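Local coordinates for putative adhesin (Komagataella phaffii, PDB 5FX8), which is a putative cell-wall adhesion protein that may mediate cell-cell interaction, represented here by its N-terminal part with two cohesin-like domains, at residues 99-110 with 309-320; 41-52 with 88-99. One frame throughout, in Å; residues are numbered along the deposited sequence.

Contact 1: residues 99-110 with 309-320; sequences QVITDLEGVVFF and TDTAAFEAFAAV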
# COMPACT_ATOMS: atom_id res chain seq x y z
N GLN C 99 43.04 -48.43 -71.75
CA GLN C 99 44.28 -48.00 -71.09
C GLN C 99 44.13 -48.30 -69.60
O GLN C 99 43.64 -47.47 -68.85
CB GLN C 99 44.55 -46.53 -71.31
CG GLN C 99 45.68 -46.22 -72.24
CD GLN C 99 46.35 -44.90 -71.91
OE1 GLN C 99 45.79 -44.04 -71.28
NE2 GLN C 99 47.56 -44.74 -72.34
N VAL C 100 44.60 -49.48 -69.19
CA VAL C 100 44.59 -49.94 -67.80
C VAL C 100 45.06 -48.85 -66.83
O VAL C 100 46.07 -48.19 -67.07
CB VAL C 100 45.47 -51.19 -67.67
CG1 VAL C 100 45.53 -51.67 -66.25
CG2 VAL C 100 44.95 -52.29 -68.54
N ILE C 101 44.32 -48.66 -65.73
CA ILE C 101 44.71 -47.72 -64.68
C ILE C 101 45.39 -48.52 -63.58
O ILE C 101 44.81 -49.47 -63.05
CB ILE C 101 43.51 -46.95 -64.12
CG1 ILE C 101 43.15 -45.75 -64.98
CG2 ILE C 101 43.82 -46.38 -62.78
CD1 ILE C 101 42.54 -46.08 -66.25
N THR C 102 46.61 -48.13 -63.22
CA THR C 102 47.33 -48.88 -62.20
C THR C 102 47.03 -48.38 -60.79
O THR C 102 46.92 -49.19 -59.86
CB THR C 102 48.83 -48.80 -62.45
OG1 THR C 102 49.33 -47.58 -61.92
CG2 THR C 102 49.09 -48.81 -63.93
N ASP C 103 46.90 -47.06 -60.61
CA ASP C 103 46.71 -46.47 -59.30
C ASP C 103 45.52 -45.53 -59.31
O ASP C 103 45.31 -44.79 -60.28
CB ASP C 103 47.95 -45.69 -58.84
CG ASP C 103 49.15 -46.59 -58.65
OD1 ASP C 103 48.96 -47.80 -58.43
OD2 ASP C 103 50.29 -46.07 -58.71
N LEU C 104 44.75 -45.55 -58.23
CA LEU C 104 43.59 -44.68 -58.09
C LEU C 104 43.39 -44.38 -56.62
O LEU C 104 43.13 -45.31 -55.85
CB LEU C 104 42.34 -45.32 -58.68
CG LEU C 104 41.46 -44.49 -59.63
CD1 LEU C 104 40.00 -44.75 -59.36
CD2 LEU C 104 41.77 -43.00 -59.60
N GLU C 105 43.50 -43.11 -56.23
CA GLU C 105 43.17 -42.69 -54.88
C GLU C 105 42.37 -41.40 -54.95
O GLU C 105 42.87 -40.40 -55.47
CB GLU C 105 44.42 -42.47 -54.03
CG GLU C 105 45.26 -43.69 -53.80
CD GLU C 105 44.54 -44.76 -53.01
OE1 GLU C 105 43.58 -44.44 -52.28
OE2 GLU C 105 44.95 -45.94 -53.13
N GLY C 106 41.16 -41.41 -54.41
CA GLY C 106 40.38 -40.18 -54.36
C GLY C 106 39.05 -40.40 -53.69
O GLY C 106 38.68 -41.51 -53.33
N VAL C 107 38.33 -39.30 -53.51
CA VAL C 107 36.99 -39.32 -52.94
C VAL C 107 36.07 -38.48 -53.82
O VAL C 107 36.31 -37.28 -54.02
CB VAL C 107 36.96 -38.81 -51.49
CG1 VAL C 107 35.54 -38.94 -50.95
CG2 VAL C 107 37.95 -39.54 -50.59
N VAL C 108 35.01 -39.08 -54.34
CA VAL C 108 33.95 -38.34 -55.00
C VAL C 108 32.80 -38.23 -54.01
O VAL C 108 32.34 -39.23 -53.47
CB VAL C 108 33.51 -39.01 -56.31
CG1 VAL C 108 32.12 -38.53 -56.73
CG2 VAL C 108 34.50 -38.74 -57.42
N PHE C 109 32.35 -37.01 -53.76
CA PHE C 109 31.20 -36.81 -52.89
C PHE C 109 30.18 -35.91 -53.55
O PHE C 109 30.50 -35.08 -54.40
CB PHE C 109 31.62 -36.25 -51.53
CG PHE C 109 31.99 -34.81 -51.54
CD1 PHE C 109 31.02 -33.83 -51.42
CD2 PHE C 109 33.31 -34.43 -51.59
CE1 PHE C 109 31.36 -32.52 -51.41
CE2 PHE C 109 33.66 -33.11 -51.57
CZ PHE C 109 32.68 -32.16 -51.48
N PHE C 110 28.94 -36.11 -53.17
CA PHE C 110 27.85 -35.21 -53.50
C PHE C 110 27.07 -34.92 -52.23
O PHE C 110 27.06 -35.72 -51.29
CB PHE C 110 26.92 -35.81 -54.53
CG PHE C 110 27.57 -36.10 -55.83
CD1 PHE C 110 27.68 -35.12 -56.80
CD2 PHE C 110 28.03 -37.38 -56.11
CE1 PHE C 110 28.25 -35.41 -58.04
CE2 PHE C 110 28.61 -37.67 -57.34
CZ PHE C 110 28.72 -36.68 -58.30
N THR C 309 29.57 -30.67 -55.16
CA THR C 309 30.64 -31.66 -55.18
C THR C 309 31.98 -30.94 -55.14
O THR C 309 32.04 -29.74 -54.88
CB THR C 309 30.49 -32.56 -56.41
OG1 THR C 309 31.47 -33.59 -56.32
CG2 THR C 309 30.72 -31.79 -57.67
N ASP C 310 33.06 -31.67 -55.36
CA ASP C 310 34.40 -31.09 -55.51
C ASP C 310 35.13 -31.84 -56.61
O ASP C 310 35.47 -33.02 -56.45
CB ASP C 310 35.20 -31.13 -54.21
CG ASP C 310 36.60 -30.49 -54.36
OD1 ASP C 310 36.93 -29.93 -55.44
OD2 ASP C 310 37.38 -30.50 -53.37
N THR C 311 35.40 -31.16 -57.73
CA THR C 311 35.96 -31.86 -58.87
C THR C 311 37.42 -32.22 -58.68
O THR C 311 37.90 -33.13 -59.35
CB THR C 311 35.79 -31.04 -60.13
OG1 THR C 311 36.57 -29.84 -60.04
CG2 THR C 311 34.36 -30.71 -60.30
N ALA C 312 38.14 -31.55 -57.78
CA ALA C 312 39.53 -31.89 -57.49
C ALA C 312 39.55 -33.05 -56.49
O ALA C 312 39.88 -32.90 -55.32
CB ALA C 312 40.28 -30.68 -56.96
N ALA C 313 39.20 -34.23 -56.99
CA ALA C 313 38.81 -35.32 -56.13
C ALA C 313 39.86 -36.40 -55.95
O ALA C 313 39.78 -37.15 -54.97
CB ALA C 313 37.54 -35.97 -56.67
N PHE C 314 40.83 -36.52 -56.84
CA PHE C 314 41.76 -37.65 -56.81
C PHE C 314 43.19 -37.20 -56.51
O PHE C 314 43.69 -36.25 -57.10
CB PHE C 314 41.72 -38.41 -58.13
CG PHE C 314 40.43 -39.15 -58.36
CD1 PHE C 314 40.26 -40.42 -57.88
CD2 PHE C 314 39.39 -38.55 -59.04
CE1 PHE C 314 39.09 -41.09 -58.08
CE2 PHE C 314 38.22 -39.21 -59.23
CZ PHE C 314 38.07 -40.48 -58.75
N GLU C 315 43.84 -37.93 -55.60
CA GLU C 315 45.21 -37.68 -55.20
C GLU C 315 46.24 -38.53 -55.93
O GLU C 315 47.39 -38.11 -56.04
CB GLU C 315 45.38 -37.91 -53.69
CG GLU C 315 44.32 -37.25 -52.84
CD GLU C 315 44.74 -37.09 -51.39
OE1 GLU C 315 44.65 -38.06 -50.62
OE2 GLU C 315 45.14 -35.97 -51.02
N ALA C 316 45.87 -39.71 -56.40
CA ALA C 316 46.80 -40.59 -57.11
C ALA C 316 46.11 -41.16 -58.32
O ALA C 316 44.95 -41.58 -58.25
CB ALA C 316 47.28 -41.76 -56.25
N PHE C 317 46.84 -41.20 -59.43
CA PHE C 317 46.29 -41.69 -60.69
C PHE C 317 47.40 -42.01 -61.67
O PHE C 317 48.34 -41.23 -61.81
CB PHE C 317 45.36 -40.64 -61.27
CG PHE C 317 44.73 -41.05 -62.55
CD1 PHE C 317 43.97 -42.19 -62.63
CD2 PHE C 317 44.89 -40.28 -63.68
CE1 PHE C 317 43.38 -42.56 -63.81
CE2 PHE C 317 44.30 -40.64 -64.87
CZ PHE C 317 43.54 -41.79 -64.93
N ALA C 318 47.30 -43.15 -62.35
CA ALA C 318 48.33 -43.59 -63.29
C ALA C 318 47.76 -44.65 -64.22
O ALA C 318 47.01 -45.52 -63.78
CB ALA C 318 49.55 -44.13 -62.55
N ALA C 319 48.12 -44.57 -65.50
CA ALA C 319 47.69 -45.50 -66.53
C ALA C 319 48.88 -45.93 -67.38
O ALA C 319 49.98 -45.38 -67.27
CB ALA C 319 46.61 -44.89 -67.43
N VAL C 320 48.66 -46.92 -68.24
CA VAL C 320 49.74 -47.49 -69.04
C VAL C 320 49.81 -46.88 -70.43
O VAL C 320 48.80 -46.49 -71.01
CB VAL C 320 49.60 -49.00 -69.14
CG1 VAL C 320 49.43 -49.59 -67.75
CG2 VAL C 320 48.42 -49.36 -70.04
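Leu-104 brings its CD2 methyl obliquely against the Phe-314 ring, 3.4 Å from Phe-314 CD1, and the same methyl reaches Phe-317 CD1 at 3.8 Å. Phe-317 carries its CG trans to the backbone N (chi1 -179°), and from there the ring reaches across to Ile-101 on the partner strand, where Phe-317 CE1 lies 3.4 Å from Ile-101 CG1. Val-108 CG2 meets the Phe-314 ring farther along, a looser apolar contact. Gly-106 pairs with Phe-314 at a CA-CA separation of only 3.8 Å, and Gly-106 CA lies obliquely against that ring.

Residues 312-319, from the C-terminal end of the chain, join strand 101-110 of the first cohesin-like domain as an antiparallel neighbour, the 316-319 part running at 158° to it. Two classic beta bulges interrupt the pairing: Thr-102 and Asp-103 face Ala-318, while Glu-315 and Ala-316 face Glu-105. Glu-105 O consequently accepts two N-H groups, Ala-316 N at 3.2 Å in the carbonyl plane on a lone pair and Glu-315 N at 2.7 Å, tilted 20° from that plane. The Glu-105 carboxylate turns elsewhere, to Ser-32 and Thr-33. Ahead of strand 312-314, Thr-309 OG1 donates to Phe-109 O at 2.6 Å, and Asp-310 CB approaches Phe-109 CE2 at 3.6 Å.

Contact 2: residues 41-52 with 88-99; sequences AGDATIEVSIPN and HVLTFTFSDPGQ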
# COMPACT_ATOMS: atom_id res chain seq x y z
N ALA C 41 39.62 -49.64 -66.67
CA ALA C 41 39.38 -48.27 -67.10
C ALA C 41 40.32 -47.85 -68.26
O ALA C 41 41.30 -48.56 -68.44
CB ALA C 41 39.50 -47.35 -65.90
N GLY C 42 40.10 -46.78 -69.06
CA GLY C 42 38.97 -45.86 -69.07
C GLY C 42 37.66 -46.53 -69.32
O GLY C 42 37.18 -47.17 -68.43
N ASP C 43 37.09 -46.41 -70.51
CA ASP C 43 35.98 -47.24 -71.00
C ASP C 43 35.06 -47.91 -69.95
O ASP C 43 33.93 -48.30 -70.26
CB ASP C 43 36.57 -48.29 -71.99
CG ASP C 43 37.49 -49.31 -71.35
OD1 ASP C 43 37.32 -49.56 -70.13
OD2 ASP C 43 38.31 -49.89 -72.13
N ALA C 44 35.55 -48.05 -68.71
CA ALA C 44 34.94 -48.84 -67.65
C ALA C 44 33.95 -48.03 -66.84
O ALA C 44 34.15 -46.84 -66.59
CB ALA C 44 36.01 -49.40 -66.71
N THR C 45 32.88 -48.68 -66.43
CA THR C 45 31.81 -48.02 -65.72
C THR C 45 31.60 -48.72 -64.39
O THR C 45 31.80 -49.93 -64.28
CB THR C 45 30.54 -48.04 -66.54
OG1 THR C 45 30.25 -49.39 -66.89
CG2 THR C 45 30.71 -47.20 -67.81
N ILE C 46 31.24 -47.94 -63.38
CA ILE C 46 30.93 -48.45 -62.06
C ILE C 46 29.56 -47.91 -61.69
O ILE C 46 29.39 -46.69 -61.57
CB ILE C 46 31.97 -48.03 -61.02
CG1 ILE C 46 33.37 -48.36 -61.52
CG2 ILE C 46 31.70 -48.73 -59.72
CD1 ILE C 46 34.45 -48.08 -60.55
N GLU C 47 28.60 -48.80 -61.54
CA GLU C 47 27.23 -48.41 -61.23
C GLU C 47 26.97 -48.59 -59.74
O GLU C 47 27.21 -49.67 -59.19
CB GLU C 47 26.26 -49.23 -62.06
CG GLU C 47 26.36 -48.90 -63.50
CD GLU C 47 25.19 -49.42 -64.27
OE1 GLU C 47 24.66 -50.47 -63.86
OE2 GLU C 47 24.78 -48.78 -65.26
N VAL C 48 26.48 -47.53 -59.09
CA VAL C 48 26.15 -47.54 -57.67
C VAL C 48 24.74 -47.00 -57.51
O VAL C 48 24.44 -45.89 -57.96
CB VAL C 48 27.11 -46.70 -56.79
CG1 VAL C 48 26.80 -46.96 -55.35
CG2 VAL C 48 28.53 -47.04 -57.05
N SER C 49 23.88 -47.76 -56.86
CA SER C 49 22.52 -47.31 -56.67
C SER C 49 22.46 -46.43 -55.44
O SER C 49 23.16 -46.67 -54.45
CB SER C 49 21.57 -48.48 -56.53
OG SER C 49 21.87 -49.19 -55.35
N ILE C 50 21.69 -45.36 -55.53
CA ILE C 50 21.46 -44.45 -54.41
C ILE C 50 20.09 -44.78 -53.84
O ILE C 50 19.13 -44.89 -54.61
CB ILE C 50 21.53 -42.98 -54.87
CG1 ILE C 50 22.97 -42.45 -54.87
CG2 ILE C 50 20.69 -42.08 -53.98
CD1 ILE C 50 23.85 -43.06 -55.89
N PRO C 51 19.96 -44.98 -52.53
CA PRO C 51 18.64 -45.29 -51.96
C PRO C 51 17.64 -44.18 -52.18
O PRO C 51 17.98 -43.00 -52.16
CB PRO C 51 18.95 -45.48 -50.47
CG PRO C 51 20.22 -44.80 -50.25
CD PRO C 51 21.00 -44.94 -51.51
N ASN C 52 16.38 -44.56 -52.38
CA ASN C 52 15.36 -43.58 -52.75
C ASN C 52 15.20 -42.46 -51.73
O ASN C 52 14.65 -41.41 -52.08
CB ASN C 52 14.02 -44.28 -52.95
CG ASN C 52 14.12 -45.38 -53.97
OD1 ASN C 52 14.86 -45.25 -54.93
ND2 ASN C 52 13.38 -46.47 -53.75
N HIS C 88 17.72 -44.71 -60.29
CA HIS C 88 18.44 -44.32 -59.07
C HIS C 88 19.84 -44.94 -59.03
O HIS C 88 20.32 -45.36 -57.99
CB HIS C 88 17.64 -44.64 -57.81
CG HIS C 88 16.39 -43.82 -57.70
ND1 HIS C 88 16.30 -42.72 -56.88
CD2 HIS C 88 15.21 -43.91 -58.35
CE1 HIS C 88 15.10 -42.17 -57.02
NE2 HIS C 88 14.42 -42.88 -57.90
N VAL C 89 20.51 -44.93 -60.17
CA VAL C 89 21.83 -45.53 -60.31
C VAL C 89 22.82 -44.45 -60.71
O VAL C 89 22.60 -43.74 -61.70
CB VAL C 89 21.82 -46.67 -61.34
CG1 VAL C 89 23.25 -47.09 -61.64
CG2 VAL C 89 20.97 -47.82 -60.83
N LEU C 90 23.90 -44.35 -59.98
CA LEU C 90 24.96 -43.41 -60.31
C LEU C 90 26.04 -44.16 -61.08
O LEU C 90 26.51 -45.20 -60.62
CB LEU C 90 25.53 -42.78 -59.04
CG LEU C 90 26.54 -41.65 -59.21
CD1 LEU C 90 25.90 -40.48 -59.92
CD2 LEU C 90 27.12 -41.21 -57.89
N THR C 91 26.41 -43.66 -62.26
CA THR C 91 27.41 -44.32 -63.08
C THR C 91 28.69 -43.51 -63.11
O THR C 91 28.69 -42.34 -63.48
CB THR C 91 26.91 -44.52 -64.51
OG1 THR C 91 25.63 -45.16 -64.50
CG2 THR C 91 27.89 -45.36 -65.28
N PHE C 92 29.80 -44.13 -62.74
CA PHE C 92 31.09 -43.50 -62.91
C PHE C 92 31.70 -44.04 -64.19
O PHE C 92 31.70 -45.25 -64.41
CB PHE C 92 32.01 -43.78 -61.72
CG PHE C 92 31.49 -43.28 -60.41
CD1 PHE C 92 30.49 -43.95 -59.73
CD2 PHE C 92 32.03 -42.17 -59.82
CE1 PHE C 92 30.03 -43.50 -58.52
CE2 PHE C 92 31.57 -41.74 -58.62
CZ PHE C 92 30.57 -42.39 -57.97
N THR C 93 32.18 -43.15 -65.05
CA THR C 93 32.73 -43.54 -66.34
C THR C 93 34.12 -42.94 -66.50
O THR C 93 34.26 -41.73 -66.66
CB THR C 93 31.82 -43.08 -67.46
OG1 THR C 93 30.54 -43.68 -67.28
CG2 THR C 93 32.38 -43.48 -68.78
N PHE C 94 35.13 -43.79 -66.49
CA PHE C 94 36.50 -43.31 -66.64
C PHE C 94 36.78 -42.85 -68.07
O PHE C 94 36.15 -43.30 -69.02
CB PHE C 94 37.46 -44.40 -66.22
CG PHE C 94 37.37 -44.78 -64.78
CD1 PHE C 94 36.42 -45.67 -64.34
CD2 PHE C 94 38.26 -44.26 -63.87
CE1 PHE C 94 36.36 -46.02 -63.01
CE2 PHE C 94 38.20 -44.61 -62.55
CZ PHE C 94 37.26 -45.48 -62.12
N SER C 95 37.76 -41.96 -68.21
CA SER C 95 38.00 -41.21 -69.45
C SER C 95 39.40 -41.51 -69.99
O SER C 95 40.27 -40.63 -70.09
CB SER C 95 37.80 -39.70 -69.20
OG SER C 95 36.63 -39.42 -68.43
N ASP C 96 39.63 -42.78 -70.37
CA ASP C 96 40.99 -43.27 -70.64
C ASP C 96 40.95 -44.45 -71.63
O ASP C 96 40.77 -45.62 -71.18
CB ASP C 96 41.71 -43.69 -69.39
CG ASP C 96 43.10 -43.09 -69.36
OD1 ASP C 96 43.47 -42.32 -70.24
OD2 ASP C 96 43.80 -43.41 -68.37
N PRO C 97 41.15 -44.23 -72.92
CA PRO C 97 40.73 -45.19 -73.90
C PRO C 97 41.64 -46.41 -73.87
O PRO C 97 42.88 -46.28 -73.97
CB PRO C 97 40.88 -44.42 -75.15
CG PRO C 97 42.02 -43.41 -74.93
CD PRO C 97 42.03 -43.14 -73.45
N GLY C 98 41.04 -47.63 -73.87
CA GLY C 98 41.66 -48.87 -73.71
C GLY C 98 43.02 -48.70 -73.06
O GLY C 98 44.05 -48.69 -73.75
N GLN C 99 43.04 -48.43 -71.75
CA GLN C 99 44.28 -48.00 -71.09
C GLN C 99 44.13 -48.30 -69.60
O GLN C 99 43.64 -47.47 -68.85
CB GLN C 99 44.55 -46.53 -71.31
CG GLN C 99 45.68 -46.22 -72.24
CD GLN C 99 46.35 -44.90 -71.91
OE1 GLN C 99 45.79 -44.04 -71.28
NE2 GLN C 99 47.56 -44.74 -72.34
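Phe-94 lays one ring face under the methyl of Ala-41: Ala-41 CB stands 4.0 Å from the ring centroid, 29° off the normal, a CH-pi contact, although Ala-41 is poorly ordered. At the ring's edge, near its plane, come Ala-44 O and Ile-46 CD1, the latter 3.7 Å from Phe-94 CE1. Strands 45-49 and 89-94 form an antiparallel pair in the first cohesin-like domain, with regular register from Thr-45/Thr-93 to Ser-49/Val-89. Ile-46 with Phe-92 and Val-48 with Leu-90 are the hydrogen-bonded pairs; Phe-92 N to Ile-46 O, at 2.8 Å with an N-H...O angle of 172°, is nearly straight.

The two faces differ in chemistry. Ile-46, Val-48, Leu-90 and Phe-92 point to the buried one, where Phe-92 also meets Phe-29 and Phe-31 edge to face. Thr-45, Glu-47, Ser-49, Val-89, Thr-91 and Thr-93 occupy the other, mostly polar one. There Glu-47 and Thr-91 run alongside each other, and Val-89 CG1, trans to its own N (chi1 170°), packs on Glu-47 CB at 3.7 Å. Ile-50, just past strand 45-49, reaches back with CD1 to Leu-90 CB at 3.6 Å. Asn-52 OD1 lies 3.4 Å above the plane of the His-88 ring, over its centre, with the amide and imidazole planes steeply inclined to each other.

Both contacts are antiparallel strand pairings in one mixed sheet, their centres about 13 Å apart, and Gln-99 belongs to both. Contact 2 joins segments 36 residues apart at their closest ends, whereas contact 1 brings in the C-terminal segment from 199 residues away. Their buried faces meet: Leu-104 CD1 lies 3.7 Å from Phe-94 CE2, and Ile-101 CD1 packs against Ala-41. Each contact is partly buried. In contact 2 the face opposite Ile-46 and Phe-92 is mostly polar; in contact 1 Asp-103, Glu-105, Ala-316 and Ala-318 back the face of Leu-104, Phe-314 and Phe-317. The pairing is regular along contact 2 but twice bulged in contact 1, where the partner strand also turns a corner at Glu-315.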